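Local structure of ERPP protein (Borrelia burgdorferi, 4BOB) at residues K123-N128 with H132-G137. The protein is an outer surface lipoprotein of the Lyme disease spirochaete that binds the host complement regulator factor H, probably helping the bacterium to evade complement. Sequence-based numbering, arbitrary orientation.
Sequences KIESIN and HIAFLG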
ATOM      1  N   LYS A 123       9.163  -4.521  -2.795  1.00 21.34           N
ATOM      2  CA  LYS A 123       9.841  -5.755  -3.228  1.00 24.28           C
ATOM      3  C   LYS A 123       8.822  -6.873  -3.530  1.00 25.09           C
ATOM      4  O   LYS A 123       7.655  -6.807  -3.076  1.00 21.18           O
ATOM      5  CB  LYS A 123      10.889  -6.215  -2.191  1.00 27.42           C
ATOM      6  CG  LYS A 123      10.367  -6.479  -0.782  1.00 31.53           C
ATOM      7  CD  LYS A 123      11.509  -6.884   0.160  1.00 40.86           C
ATOM      8  CE  LYS A 123      11.456  -6.214   1.539  1.00 42.58           C
ATOM      9  NZ  LYS A 123      12.812  -6.128   2.163  1.00 43.90           N
ATOM     10  N   ILE A 124       9.260  -7.863  -4.325  1.00 23.25           N
ATOM     11  CA  ILE A 124       8.515  -9.120  -4.507  1.00 20.92           C
ATOM     12  C   ILE A 124       8.888  -9.986  -3.322  1.00 20.22           C
ATOM     13  O   ILE A 124      10.034  -9.992  -2.877  1.00 21.57           O
ATOM     14  CB  ILE A 124       8.836  -9.897  -5.832  1.00 19.64           C
ATOM     15  CG1 ILE A 124       8.815  -8.993  -7.063  1.00 18.43           C
ATOM     16  CG2 ILE A 124       7.816 -11.008  -6.080  1.00 19.16           C
ATOM     17  CD1 ILE A 124       7.484  -8.322  -7.305  1.00 18.73           C
ATOM     18  N   GLU A 125       7.919 -10.700  -2.784  1.00 21.87           N
ATOM     19  CA  GLU A 125       8.183 -11.598  -1.665  1.00 25.47           C
ATOM     20  C   GLU A 125       7.197 -12.740  -1.664  1.00 27.44           C
ATOM     21  O   GLU A 125       5.987 -12.509  -1.576  1.00 29.42           O
ATOM     22  CB  GLU A 125       8.101 -10.853  -0.332  1.00 26.58           C
ATOM     23  CG  GLU A 125       9.443 -10.630   0.324  1.00 28.41           C
ATOM     24  CD  GLU A 125       9.312 -10.015   1.704  1.00 32.02           C
ATOM     25  OE1 GLU A 125       8.368 -10.390   2.450  1.00 32.39           O
ATOM     26  OE2 GLU A 125      10.166  -9.162   2.047  1.00 34.98           O
ATOM     27  N   SER A 126       7.724 -13.954  -1.783  1.00 25.97           N
ATOM     28  CA  SER A 126       6.951 -15.172  -1.595  1.00 26.71           C
ATOM     29  C   SER A 126       6.734 -15.270  -0.090  1.00 24.44           C
ATOM     30  O   SER A 126       7.681 -15.085   0.664  1.00 28.03           O
ATOM     31  CB  SER A 126       7.735 -16.390  -2.122  1.00 30.32           C
ATOM     32  OG  SER A 126       6.996 -17.112  -3.099  1.00 39.81           O
ATOM     33  N   ILE A 127       5.502 -15.524   0.355  1.00 24.13           N
ATOM     34  CA  ILE A 127       5.202 -15.554   1.801  1.00 26.41           C
ATOM     35  C   ILE A 127       4.869 -16.995   2.238  1.00 27.49           C
ATOM     36  O   ILE A 127       5.578 -17.558   3.100  1.00 34.41           O
ATOM     37  CB  ILE A 127       4.145 -14.465   2.203  1.00 23.29           C
ATOM     38  CG1 ILE A 127       4.857 -13.109   2.379  1.00 21.68           C
ATOM     39  CG2 ILE A 127       3.405 -14.817   3.492  1.00 21.45           C
ATOM     40  CD1 ILE A 127       3.971 -11.885   2.352  1.00 20.31           C
ATOM     41  N   ASN A 128       3.835 -17.602   1.649  1.00 27.39           N
ATOM     42  CA  ASN A 128       3.600 -19.044   1.846  1.00 27.49           C
ATOM     43  C   ASN A 128       4.132 -19.701   0.589  1.00 29.56           C
ATOM     44  O   ASN A 128       5.300 -20.108   0.562  1.00 36.91           O
ATOM     45  CB  ASN A 128       2.120 -19.370   2.124  1.00 29.72           C
ATOM     46  CG  ASN A 128       1.903 -20.800   2.634  1.00 27.10           C
ATOM     47  OD1 ASN A 128       2.715 -21.689   2.402  1.00 24.32           O
ATOM     48  ND2 ASN A 128       0.787 -21.022   3.324  1.00 26.49           N
ATOM     49  N   HIS A 132       4.119 -11.723  -3.018  1.00 14.38           N
ATOM     50  CA  HIS A 132       3.438 -10.476  -2.644  1.00 13.37           C
ATOM     51  C   HIS A 132       4.303  -9.296  -2.951  1.00 12.90           C
ATOM     52  O   HIS A 132       5.514  -9.414  -3.015  1.00 12.39           O
ATOM     53  CB  HIS A 132       3.204 -10.395  -1.145  1.00 13.04           C
ATOM     54  CG  HIS A 132       2.171 -11.335  -0.625  1.00 11.65           C
ATOM     55  ND1 HIS A 132       2.351 -12.695  -0.615  1.00 10.70           N
ATOM     56  CD2 HIS A 132       0.983 -11.102  -0.018  1.00 10.82           C
ATOM     57  CE1 HIS A 132       1.295 -13.267  -0.065  1.00 11.08           C
ATOM     58  NE2 HIS A 132       0.453 -12.321   0.313  1.00 10.27           N
ATOM     59  N   ILE A 133       3.664  -8.143  -3.082  1.00 13.36           N
ATOM     60  CA  ILE A 133       4.347  -6.858  -3.123  1.00 13.77           C
ATOM     61  C   ILE A 133       4.505  -6.414  -1.663  1.00 15.08           C
ATOM     62  O   ILE A 133       3.515  -6.240  -0.941  1.00 14.70           O
ATOM     63  CB  ILE A 133       3.529  -5.830  -3.952  1.00 12.99           C
ATOM     64  CG1 ILE A 133       3.603  -6.136  -5.460  1.00 12.59           C
ATOM     65  CG2 ILE A 133       3.979  -4.400  -3.685  1.00 13.29           C
ATOM     66  CD1 ILE A 133       4.999  -6.126  -6.061  1.00 12.79           C
ATOM     67  N   ALA A 134       5.746  -6.254  -1.216  1.00 16.61           N
ATOM     68  CA  ALA A 134       6.008  -5.852   0.161  1.00 15.52           C
ATOM     69  C   ALA A 134       6.666  -4.479   0.180  1.00 16.10           C
ATOM     70  O   ALA A 134       7.495  -4.198  -0.681  1.00 19.73           O
ATOM     71  CB  ALA A 134       6.904  -6.874   0.842  1.00 14.86           C
ATOM     72  N   PHE A 135       6.304  -3.638   1.153  1.00 15.06           N
ATOM     73  CA  PHE A 135       6.941  -2.319   1.351  1.00 14.75           C
ATOM     74  C   PHE A 135       6.870  -1.895   2.831  1.00 14.79           C
ATOM     75  O   PHE A 135       5.980  -2.325   3.574  1.00 14.94           O
ATOM     76  CB  PHE A 135       6.275  -1.248   0.459  1.00 14.43           C
ATOM     77  CG  PHE A 135       4.780  -1.146   0.662  1.00 14.12           C
ATOM     78  CD1 PHE A 135       3.917  -2.009   0.012  1.00 13.06           C
ATOM     79  CD2 PHE A 135       4.240  -0.220   1.538  1.00 14.70           C
ATOM     80  CE1 PHE A 135       2.555  -1.949   0.214  1.00 12.59           C
ATOM     81  CE2 PHE A 135       2.869  -0.165   1.750  1.00 14.00           C
ATOM     82  CZ  PHE A 135       2.026  -1.025   1.081  1.00 12.77           C
ATOM     83  N   LEU A 136       7.810  -1.046   3.244  1.00 14.53           N
ATOM     84  CA  LEU A 136       7.815  -0.450   4.598  1.00 15.22           C
ATOM     85  C   LEU A 136       6.874   0.770   4.739  1.00 16.88           C
ATOM     86  O   LEU A 136       6.729   1.593   3.815  1.00 18.28           O
ATOM     87  CB  LEU A 136       9.231  -0.017   4.980  1.00 14.94           C
ATOM     88  CG  LEU A 136      10.260  -1.153   4.952  1.00 15.36           C
ATOM     89  CD1 LEU A 136      11.687  -0.634   5.109  1.00 15.33           C
ATOM     90  CD2 LEU A 136       9.932  -2.203   6.009  1.00 15.78           C
ATOM     91  N   GLY A 137       6.238   0.881   5.901  1.00 16.06           N
ATOM     92  CA  GLY A 137       5.403   2.028   6.208  1.00 15.02           C
ATOM     93  C   GLY A 137       6.224   3.062   6.955  1.00 15.99           C
ATOM     94  O   GLY A 137       7.428   3.222   6.706  1.00 14.53           O
TER
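Ile127 lays its CD1 methyl over one face of the His132 imidazole, 3.6 Å from the ring centroid and 18° off the ring normal, in a CH-pi contact. The two side chains cross at about a right angle. In Ile127, CG1 lies opposite the carbonyl carbon (chi1 -82°) and the extended chi2 (162°) then carries CD1 out over the ring, while CB approaches CE1 of His132. The imidazole has a second restraint, because its ND1 is hydrogen-bonded to Ala130 O within the connecting turn. On the sheet face that carries His132, Ala134 CB meets Lys123 CG at 3.8 Å, and the carboxylate end of Glu125 reaches over that methyl, with CD 4.1 Å from Ala134 CB. The other face carries Ile124 and Ile133, whose CD1 methyls meet at 3.5 Å.

Paired backbone bonds join Lys123 to Ala134 and Glu125 to His132, with Ile124 and Ile133 as the non-hydrogen-bonded pair between them. This is the closing end of an antiparallel beta hairpin. Strand 131-139 pairs on its other side with strand 149-155, where Ala153 touches Ile127 and Pro155 touches His132; Leu156 of helix 156-162 packs on both Ile124 and Ile133.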